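Local coordinates for protein arginase, mitochondrial (Medicago truncatula, PDB 6VSS) that hydrolyses L-arginine to urea and L-ornithine with two manganese ions per subunit, and also splits agmatine into urea and putrescine, at residues L40-I43 with R44-K48; E140-K143 with L144-E148; R317-Y320 with D321-A325; P279-S282 with H283-P286. All coordinates share one frame; numbering follows the deposited sequence.

Interaction 1 of 4, residues L40-I43 with R44-K48; sequences LTFI and RERAK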
loop_
_atom_site.group_PDB
_atom_site.type_symbol
_atom_site.label_atom_id
_atom_site.label_comp_id
_atom_site.label_asym_id
_atom_site.label_seq_id
_atom_site.Cartn_x
_atom_site.Cartn_y
_atom_site.Cartn_z
ATOM N N LEU B 40 -28.447 12.219 -24.602
ATOM C CA LEU B 40 -27.760 12.548 -25.871
ATOM C C LEU B 40 -27.820 14.063 -26.047
ATOM O O LEU B 40 -26.787 14.672 -26.424
ATOM C CB LEU B 40 -28.382 11.792 -27.045
ATOM C CG LEU B 40 -28.167 10.268 -27.064
ATOM C CD1 LEU B 40 -29.092 9.631 -28.100
ATOM C CD2 LEU B 40 -26.740 9.892 -27.329
ATOM N N THR B 41 -28.969 14.662 -25.748
ATOM C CA THR B 41 -29.125 16.132 -25.675
ATOM C C THR B 41 -28.036 16.718 -24.758
ATOM O O THR B 41 -27.480 17.716 -25.138
ATOM C CB THR B 41 -30.549 16.461 -25.245
ATOM O OG1 THR B 41 -31.397 15.784 -26.173
ATOM C CG2 THR B 41 -30.839 17.940 -25.236
ATOM N N PHE B 42 -27.711 16.133 -23.600
ATOM C CA PHE B 42 -26.660 16.710 -22.716
ATOM C C PHE B 42 -25.346 16.741 -23.508
ATOM O O PHE B 42 -24.663 17.821 -23.554
ATOM C CB PHE B 42 -26.457 15.915 -21.422
ATOM C CG PHE B 42 -25.373 16.463 -20.539
ATOM C CD1 PHE B 42 -25.598 17.585 -19.754
ATOM C CD2 PHE B 42 -24.145 15.865 -20.470
ATOM C CE1 PHE B 42 -24.609 18.093 -18.919
ATOM C CE2 PHE B 42 -23.155 16.367 -19.642
ATOM C CZ PHE B 42 -23.385 17.489 -18.886
ATOM N N ILE B 43 -24.990 15.591 -24.102
ATOM C CA ILE B 43 -23.760 15.444 -24.944
ATOM C C ILE B 43 -23.880 16.439 -26.105
ATOM O O ILE B 43 -22.905 17.104 -26.391
ATOM C CB ILE B 43 -23.473 13.993 -25.448
ATOM C CG1 ILE B 43 -23.350 12.936 -24.341
ATOM C CG2 ILE B 43 -22.251 13.974 -26.365
ATOM C CD1 ILE B 43 -22.085 13.002 -23.508
ATOM N N ARG B 44 -25.053 16.561 -26.731
ATOM C CA ARG B 44 -25.228 17.492 -27.878
ATOM C C ARG B 44 -24.788 18.884 -27.407
ATOM O O ARG B 44 -24.010 19.504 -28.121
ATOM C CB ARG B 44 -26.659 17.518 -28.451
ATOM C CG ARG B 44 -26.814 18.408 -29.681
ATOM C CD ARG B 44 -28.106 18.252 -30.507
ATOM N NE ARG B 44 -28.564 16.862 -30.583
ATOM C CZ ARG B 44 -29.636 16.335 -29.948
ATOM N NH1 ARG B 44 -29.892 15.036 -30.038
ATOM N NH2 ARG B 44 -30.449 17.087 -29.211
ATOM N N GLU B 45 -25.256 19.327 -26.253
ATOM C CA GLU B 45 -25.063 20.724 -25.768
ATOM C C GLU B 45 -23.611 20.934 -25.337
ATOM O O GLU B 45 -23.068 22.040 -25.538
ATOM C CB GLU B 45 -25.997 21.045 -24.603
ATOM C CG GLU B 45 -27.477 21.030 -24.985
ATOM C CD GLU B 45 -27.825 22.110 -25.978
ATOM O OE1 GLU B 45 -27.115 23.142 -25.960
ATOM O OE2 GLU B 45 -28.802 21.919 -26.773
ATOM N N ARG B 46 -22.970 19.912 -24.777
ATOM C CA ARG B 46 -21.543 20.114 -24.416
ATOM C C ARG B 46 -20.748 20.184 -25.711
ATOM O O ARG B 46 -19.840 21.032 -25.796
ATOM C CB ARG B 46 -21.094 19.040 -23.431
ATOM C CG ARG B 46 -21.688 19.270 -22.054
ATOM C CD ARG B 46 -20.794 20.162 -21.203
ATOM N NE ARG B 46 -19.416 19.721 -21.092
ATOM C CZ ARG B 46 -18.392 20.522 -20.834
ATOM N NH1 ARG B 46 -18.587 21.812 -20.562
ATOM N NH2 ARG B 46 -17.175 20.009 -20.771
ATOM N N ALA B 47 -21.067 19.350 -26.704
ATOM C CA ALA B 47 -20.290 19.374 -27.969
ATOM C C ALA B 47 -20.529 20.723 -28.684
ATOM O O ALA B 47 -19.596 21.281 -29.352
ATOM C CB ALA B 47 -20.606 18.178 -28.837
ATOM N N LYS B 48 -21.731 21.265 -28.566
ATOM C CA LYS B 48 -22.118 22.520 -29.261
ATOM C C LYS B 48 -21.263 23.639 -28.657
ATOM O O LYS B 48 -20.675 24.426 -29.405
ATOM C CB LYS B 48 -23.631 22.733 -29.093
ATOM C CG LYS B 48 -24.160 24.149 -29.295
ATOM C CD LYS B 48 -25.693 24.224 -29.139
ATOM C CE LYS B 48 -26.278 25.518 -29.650
ATOM N NZ LYS B 48 -25.988 26.630 -28.715
#
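Phe-42 and Arg-46 meet one turn apart on the long alpha-helix 25-57, near the N-terminus of the chain, where the helix packs against helix 131-146 and strand 113-118. Four backbone bonds of the i to i+4 kind carry this part of it, running from the N-H groups of residues 44 to 47 back to the carbonyls of residues 40 to 43; the last, Ala-47 N to Ile-43 O, measures 2.9 Å and is nearly straight at 164°.

Apolar packing adds a CH-pi contact. With CG anti to the backbone N (chi1 178°), the Phe-42 ring lies alongside the Arg-46 chain, whose CG sits over one ring face, 4.2 Å from the centroid. An arginine suits this place because its methylenes can cover a ring while its guanidinium serves partners farther out: NE bonds to Val-116 O, and NH2 forms a salt bridge with Asp-126 of a second subunit.

Glu-45 and Thr-41 also find their partners outside these residues. Glu-45 pairs with Arg-34 of the second subunit, so this helix face takes part in hexamer assembly. Thr-41 OG1 bonds to Asp-37 O, the carbonyl one turn earlier. Over Thr-41 reaches Arg-44, bent at chi3, one face of its guanidinium covering CA; its NH2 comes to 3.9 Å from Thr-41 CA.

Interaction 2 of 4, residues E140-K143 with L144-E148; sequences ESVK and LVMDE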
loop_
_atom_site.group_PDB
_atom_site.type_symbol
_atom_site.label_atom_id
_atom_site.label_comp_id
_atom_site.label_asym_id
_atom_site.label_seq_id
_atom_site.Cartn_x
_atom_site.Cartn_y
_atom_site.Cartn_z
ATOM N N GLU B 140 -23.981 7.136 -31.237
ATOM C CA GLU B 140 -24.645 8.456 -31.420
ATOM C C GLU B 140 -23.803 9.508 -30.714
ATOM O O GLU B 140 -23.531 10.537 -31.313
ATOM C CB GLU B 140 -26.050 8.458 -30.848
ATOM C CG GLU B 140 -27.011 7.541 -31.570
ATOM C CD GLU B 140 -27.180 7.793 -33.055
ATOM O OE1 GLU B 140 -27.050 8.957 -33.475
ATOM O OE2 GLU B 140 -27.412 6.815 -33.796
ATOM N N SER B 141 -23.335 9.225 -29.496
ATOM C CA SER B 141 -22.450 10.133 -28.734
ATOM C C SER B 141 -21.245 10.530 -29.577
ATOM O O SER B 141 -20.993 11.748 -29.725
ATOM C CB SER B 141 -22.062 9.535 -27.428
ATOM O OG SER B 141 -23.237 9.447 -26.626
ATOM N N VAL B 142 -20.560 9.553 -30.150
ATOM C CA VAL B 142 -19.378 9.814 -31.018
ATOM C C VAL B 142 -19.782 10.728 -32.168
ATOM O O VAL B 142 -19.072 11.689 -32.393
ATOM C CB VAL B 142 -18.710 8.514 -31.513
ATOM C CG1 VAL B 142 -17.588 8.826 -32.478
ATOM C CG2 VAL B 142 -18.182 7.658 -30.359
ATOM N N LYS B 143 -20.941 10.486 -32.785
ATOM C CA LYS B 143 -21.394 11.213 -33.998
ATOM C C LYS B 143 -21.701 12.671 -33.646
ATOM O O LYS B 143 -21.368 13.563 -34.479
ATOM C CB LYS B 143 -22.604 10.496 -34.622
ATOM C CG LYS B 143 -22.287 9.157 -35.260
ATOM C CD LYS B 143 -23.457 8.516 -36.037
ATOM C CE LYS B 143 -22.996 7.247 -36.721
ATOM N NZ LYS B 143 -24.075 6.557 -37.459
ATOM N N LEU B 144 -22.288 12.896 -32.461
ATOM C CA LEU B 144 -22.593 14.240 -31.935
ATOM C C LEU B 144 -21.280 15.031 -31.776
ATOM O O LEU B 144 -21.317 16.211 -32.135
ATOM C CB LEU B 144 -23.429 14.154 -30.643
ATOM C CG LEU B 144 -24.877 13.654 -30.826
ATOM C CD1 LEU B 144 -25.534 13.268 -29.513
ATOM C CD2 LEU B 144 -25.758 14.703 -31.531
ATOM N N VAL B 145 -20.153 14.419 -31.374
ATOM C CA VAL B 145 -18.842 15.156 -31.297
ATOM C C VAL B 145 -18.333 15.436 -32.724
ATOM O O VAL B 145 -17.923 16.567 -33.055
ATOM C CB VAL B 145 -17.799 14.391 -30.452
ATOM C CG1 VAL B 145 -16.453 15.092 -30.424
ATOM C CG2 VAL B 145 -18.295 14.156 -29.053
ATOM N N MET B 146 -18.442 14.450 -33.589
ATOM C CA MET B 146 -17.873 14.521 -34.951
ATOM C C MET B 146 -18.630 15.579 -35.742
ATOM O O MET B 146 -17.975 16.220 -36.596
ATOM C CB MET B 146 -17.975 13.179 -35.670
ATOM C CG MET B 146 -17.105 12.139 -35.044
ATOM S SD MET B 146 -17.054 10.620 -36.003
ATOM C CE MET B 146 -16.016 11.209 -37.341
ATOM N N ASP B 147 -19.919 15.747 -35.450
ATOM C CA ASP B 147 -20.773 16.700 -36.192
ATOM C C ASP B 147 -20.357 18.122 -35.862
ATOM O O ASP B 147 -20.740 19.008 -36.655
ATOM C CB ASP B 147 -22.258 16.630 -35.819
ATOM C CG ASP B 147 -23.018 15.547 -36.548
ATOM O OD1 ASP B 147 -22.471 14.995 -37.538
ATOM O OD2 ASP B 147 -24.110 15.205 -36.060
ATOM N N GLU B 148 -19.679 18.334 -34.726
ATOM C CA GLU B 148 -19.213 19.674 -34.311
ATOM C C GLU B 148 -17.764 19.912 -34.732
ATOM O O GLU B 148 -16.956 20.121 -33.859
ATOM C CB GLU B 148 -19.353 19.800 -32.789
ATOM C CG GLU B 148 -20.779 20.060 -32.364
ATOM C CD GLU B 148 -21.297 21.426 -32.779
ATOM O OE1 GLU B 148 -20.479 22.335 -33.041
ATOM O OE2 GLU B 148 -22.518 21.553 -32.864
#
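Val-142 O is approached by two backbone N-H groups: Met-146 N at 3.1 Å, which is the regular helical bond, and Val-145 N, whose bond is weak because it bends to 123°. The neighbouring carbonyls are used in the same helical fashion, Glu-140 O by Leu-144 N and Ser-141 O by Val-145 N. Asp-147 N then gives a short bond of 2.8 Å to Lys-143 O, though bent, at 138°, and Glu-148 N turns back to Val-145 O, three residues earlier, where the chain is leaving the helix.

Among the side chains, Val-142 and Met-146 lie alongside each other and point the same way, with Val-142 CG1 4.0 Å from Met-146 SD. The methionine gets there with CG anti to its carbonyl carbon (chi1 -67°) and an extended chi2, a course that also takes its CG past Val-142 O at 3.3 Å. A branched valine and a flexible thioether fit this apolar side, which is covered by Val-166 and Leu-174 of helix 163-174 and by Pro-153.

Charged residues suit the more open side. Lys-143, extended beyond CG, forms a salt bridge with Glu-172, and Asp-147 forms one with Lys-173. Leu-144 rests its CG 3.4 Å from Glu-140 O and packs on Leu-40 and Arg-44 of helix 25-57. Apolar on one side and charged on another, the segment is the C-terminal end of an amphipathic helix packed against the parallel sheet of the three-layered alpha/beta arginase fold.

Interaction 3 of 4, residues R317-Y320 with D321-A325; sequences RDTY and DGITA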
loop_
_atom_site.group_PDB
_atom_site.type_symbol
_atom_site.label_atom_id
_atom_site.label_comp_id
_atom_site.label_asym_id
_atom_site.label_seq_id
_atom_site.Cartn_x
_atom_site.Cartn_y
_atom_site.Cartn_z
ATOM N N ARG B 317 -7.349 -0.711 -9.260
ATOM C CA ARG B 317 -6.162 -1.594 -9.168
ATOM C C ARG B 317 -4.879 -0.765 -9.247
ATOM O O ARG B 317 -3.820 -1.351 -9.358
ATOM C CB ARG B 317 -6.233 -2.700 -10.214
ATOM C CG ARG B 317 -7.552 -3.451 -10.174
ATOM C CD ARG B 317 -7.514 -4.944 -10.279
ATOM N NE ARG B 317 -6.484 -5.342 -11.193
ATOM C CZ ARG B 317 -5.682 -6.365 -11.008
ATOM N NH1 ARG B 317 -5.801 -7.127 -9.939
ATOM N NH2 ARG B 317 -4.773 -6.637 -11.909
ATOM N N ASP B 318 -5.008 0.554 -9.155
ATOM C CA ASP B 318 -3.856 1.483 -9.251
ATOM C C ASP B 318 -3.103 1.524 -7.913
ATOM O O ASP B 318 -3.604 1.029 -6.921
ATOM C CB ASP B 318 -4.326 2.874 -9.674
ATOM C CG ASP B 318 -3.290 3.735 -10.377
ATOM O OD1 ASP B 318 -2.132 3.359 -10.379
ATOM O OD2 ASP B 318 -3.651 4.766 -10.864
ATOM N N THR B 319 -1.944 2.166 -7.888
ATOM C CA THR B 319 -1.218 2.334 -6.610
ATOM C C THR B 319 -1.851 3.494 -5.828
ATOM O O THR B 319 -2.640 4.264 -6.374
ATOM C CB THR B 319 0.283 2.539 -6.802
ATOM O OG1 THR B 319 0.408 3.604 -7.723
ATOM C CG2 THR B 319 1.002 1.347 -7.379
ATOM N N TYR B 320 -1.419 3.686 -4.591
ATOM C CA TYR B 320 -2.020 4.761 -3.770
ATOM C C TYR B 320 -1.761 6.147 -4.375
ATOM O O TYR B 320 -2.627 6.970 -4.265
ATOM C CB TYR B 320 -1.659 4.558 -2.302
ATOM C CG TYR B 320 -2.360 5.458 -1.324
ATOM C CD1 TYR B 320 -2.216 6.817 -1.391
ATOM C CD2 TYR B 320 -3.223 4.967 -0.369
ATOM C CE1 TYR B 320 -2.754 7.661 -0.437
ATOM C CE2 TYR B 320 -3.819 5.799 0.562
ATOM C CZ TYR B 320 -3.592 7.156 0.529
ATOM O OH TYR B 320 -4.167 7.986 1.436
ATOM N N ASP B 321 -0.620 6.356 -5.032
ATOM C CA ASP B 321 -0.235 7.642 -5.672
ATOM C C ASP B 321 -0.955 7.862 -7.014
ATOM O O ASP B 321 -0.790 8.897 -7.557
ATOM C CB ASP B 321 1.279 7.721 -5.858
ATOM C CG ASP B 321 1.876 6.527 -6.586
ATOM O OD1 ASP B 321 1.210 5.960 -7.434
ATOM O OD2 ASP B 321 3.019 6.218 -6.344
ATOM N N GLY B 322 -1.714 6.901 -7.520
ATOM C CA GLY B 322 -2.429 7.079 -8.797
ATOM C C GLY B 322 -1.486 7.144 -9.985
ATOM O O GLY B 322 -1.802 7.841 -10.916
ATOM N N ILE B 323 -0.371 6.419 -9.947
ATOM C CA ILE B 323 0.603 6.462 -11.078
ATOM C C ILE B 323 -0.085 6.126 -12.413
ATOM O O ILE B 323 0.156 6.810 -13.366
ATOM C CB ILE B 323 1.852 5.597 -10.798
ATOM C CG1 ILE B 323 2.983 5.870 -11.786
ATOM C CG2 ILE B 323 1.547 4.120 -10.689
ATOM C CD1 ILE B 323 3.251 7.321 -12.036
ATOM N N THR B 324 -0.953 5.141 -12.446
ATOM C CA THR B 324 -1.563 4.754 -13.737
ATOM C C THR B 324 -2.500 5.843 -14.231
ATOM O O THR B 324 -2.619 5.978 -15.423
ATOM C CB THR B 324 -2.229 3.388 -13.725
ATOM O OG1 THR B 324 -1.300 2.555 -13.074
ATOM C CG2 THR B 324 -2.527 2.823 -15.088
ATOM N N ALA B 325 -3.141 6.617 -13.372
ATOM C CA ALA B 325 -3.968 7.756 -13.832
ATOM C C ALA B 325 -3.087 8.716 -14.656
ATOM O O ALA B 325 -3.496 9.169 -15.750
ATOM C CB ALA B 325 -4.620 8.451 -12.664
#
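Asp-318 turns its carboxylate onto the first turn of helix 323-339, where OD1 takes the N-H of Thr-324 at 3.0 Å and OD2 that of Ala-325 at 3.2 Å, both on the syn side. With CG anti to the backbone N (chi1 -155°), the carboxylate swings over the helix start, and OD1 gathers two further donors from opposite faces of the group, Thr-324 OG1 at 2.9 Å and the N-H of Thr-319. OD2 is also held by the hydroxyl of Tyr-313. Three donors on one oxygen fix the rotation of this buried group, and the helix N-terminus probably helps to stabilise its charge. An asparagine in its place would probably leave one set of these N-H donors without an acceptor, since an amide nitrogen cannot accept from them.

Thr-319 and Asp-321 both use the position between backbone N and carbonyl carbon (chi1 53° in each), which brings their polar ends together. Thr-319 OG1 donates to Asp-321 OD1 at 2.5 Å, from above the carboxylate plane, and the same oxygen receives a weak bond from Ile-323 N. Thr-319 OG1 also lies 3.2 Å from Ile-323 CG2.

Thr-319 O accepts Gly-322 N at 3.0 Å, and glycine readily adopts the positive phi found at Gly-322. The Tyr-320 ring meets that of Tyr-320 of a fourth subunit, planes about 40° apart, and Tyr-320 N bonds to Tyr-320 OH of the second subunit. The whole is a type I beta turn leading into a helix N-capped by Gly-322, with a preceding aspartate binding the N-H groups of Thr-324 and Ala-325 in its first turn.

Interaction 4 of 4, residues P279-S282 with H283-P286; sequences PGVS and HHEP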
loop_
_atom_site.group_PDB
_atom_site.type_symbol
_atom_site.label_atom_id
_atom_site.label_comp_id
_atom_site.label_asym_id
_atom_site.label_seq_id
_atom_site.Cartn_x
_atom_site.Cartn_y
_atom_site.Cartn_z
ATOM N N PRO B 279 0.327 -0.494 -13.367
ATOM C CA PRO B 279 -0.288 -1.478 -12.506
ATOM C C PRO B 279 -1.820 -1.381 -12.465
ATOM O O PRO B 279 -2.454 -2.342 -12.230
ATOM C CB PRO B 279 0.343 -1.236 -11.130
ATOM C CG PRO B 279 0.914 0.137 -11.192
ATOM C CD PRO B 279 1.151 0.450 -12.649
ATOM N N GLY B 280 -2.346 -0.200 -12.752
ATOM C CA GLY B 280 -3.779 0.090 -12.685
ATOM C C GLY B 280 -4.507 -0.463 -13.890
ATOM O O GLY B 280 -4.982 0.332 -14.657
ATOM N N VAL B 281 -4.534 -1.787 -14.078
ATOM C CA VAL B 281 -5.312 -2.444 -15.177
ATOM C C VAL B 281 -5.954 -3.712 -14.621
ATOM O O VAL B 281 -5.423 -4.232 -13.625
ATOM C CB VAL B 281 -4.408 -2.793 -16.384
ATOM C CG1 VAL B 281 -3.824 -1.542 -17.025
ATOM C CG2 VAL B 281 -3.284 -3.744 -16.037
ATOM N N SER B 282 -6.973 -4.250 -15.276
ATOM C CA SER B 282 -7.593 -5.547 -14.918
ATOM C C SER B 282 -6.673 -6.749 -15.248
ATOM O O SER B 282 -6.634 -7.686 -14.436
ATOM C CB SER B 282 -8.964 -5.670 -15.597
ATOM O OG SER B 282 -9.865 -4.687 -15.083
ATOM N N HIS B 283 -5.925 -6.741 -16.345
ATOM C CA HIS B 283 -5.197 -7.939 -16.820
ATOM C C HIS B 283 -3.714 -7.632 -16.780
ATOM O O HIS B 283 -3.210 -7.194 -17.775
ATOM C CB HIS B 283 -5.669 -8.301 -18.242
ATOM C CG HIS B 283 -7.115 -8.606 -18.258
ATOM N ND1 HIS B 283 -7.596 -9.874 -17.983
ATOM C CD2 HIS B 283 -8.193 -7.805 -18.411
ATOM C CE1 HIS B 283 -8.923 -9.855 -18.013
ATOM N NE2 HIS B 283 -9.322 -8.590 -18.261
ATOM N N HIS B 284 -3.035 -7.888 -15.684
ATOM C CA HIS B 284 -1.556 -7.794 -15.639
ATOM C C HIS B 284 -0.934 -8.827 -16.623
ATOM O O HIS B 284 -1.256 -10.000 -16.512
ATOM C CB HIS B 284 -1.056 -7.967 -14.221
ATOM C CG HIS B 284 -1.375 -6.844 -13.328
ATOM N ND1 HIS B 284 -1.684 -7.033 -11.999
ATOM C CD2 HIS B 284 -1.433 -5.520 -13.526
ATOM C CE1 HIS B 284 -1.995 -5.890 -11.449
ATOM N NE2 HIS B 284 -1.808 -4.941 -12.347
ATOM N N GLU B 285 -0.088 -8.420 -17.581
ATOM C CA GLU B 285 0.617 -9.386 -18.482
ATOM C C GLU B 285 2.092 -9.014 -18.503
ATOM O O GLU B 285 2.487 -8.146 -19.265
ATOM C CB GLU B 285 0.060 -9.344 -19.916
ATOM C CG GLU B 285 -1.423 -9.623 -20.017
ATOM C CD GLU B 285 -1.833 -11.074 -19.826
ATOM O OE1 GLU B 285 -0.918 -11.938 -19.847
ATOM O OE2 GLU B 285 -3.087 -11.337 -19.644
ATOM N N PRO B 286 2.960 -9.632 -17.687
ATOM C CA PRO B 286 4.363 -9.207 -17.650
ATOM C C PRO B 286 5.051 -9.340 -19.009
ATOM O O PRO B 286 4.646 -10.146 -19.853
ATOM C CB PRO B 286 5.015 -10.093 -16.585
ATOM C CG PRO B 286 3.822 -10.457 -15.684
ATOM C CD PRO B 286 2.637 -10.617 -16.643
HETATM O O HOH W 1 -4.316 -9.365 -13.383
#
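Pro-279 O accepts the NE2-H of His-284 at 2.7 Å, a bond that is nearly straight (164°), lies in the carbonyl plane on a lone pair, and meets the imidazole at its edge. With CG anti to its carbonyl carbon (chi1 -70°), the His-284 ring reaches back to this oxygen. The same oxygen takes Val-281 N at 2.8 Å, which bends the chain into an inverse gamma turn centred on Gly-280. The turn belongs to the loop that follows strand 264-269, beside the manganese site of the arginase fold.

Val-281 points its CG2 at the histidine, 3.6 Å from His-284 CD2; a small branched residue fits beside the ring, which it meets at a slant. With an alanine here in place of His-284, Pro-279 O would probably lose this donor and a gap would open beside Val-281.

Ser-282 suits a buried bend because its hydroxyl has partners in His-78 O and Asn-314. Its carbonyl accepts a water at 3.0 Å, and that water accepts His-284 N. Ser-282 O also lies over one face of the His-283 ring. His-283 ND1 bonds to Ser-96 O of a fifth subunit, and its ring packs on Ser-76, both L-ornithine-binding residues, and meets that of the manganese ligand His-186.

How the interactions relate
Interactions 1 and 2 form one pair, their centres 9 Å apart, where helix 25-57 packs on helix 131-146: Leu-40 CD2 lies 3.6 Å from Ser-141 OG, and Arg-44 NE 3.7 Å from Leu-144 CD2. Interactions 3 and 4 form another, 12 Å between centres, and are joined by probable hydrogen bonds from Arg-317 NE to Val-281 O (2.9 Å) and between Thr-324 OG1 and Gly-280 N (3.0 Å). The two pairs are 31 to 34 Å apart, centre to centre. Interaction 4 is nearest the metals, the His-283 side chain being about 6 Å from a manganese ion; Thr-324 of interaction 3 is about 12 Å from one. Interactions 1 and 3 both touch the second subunit.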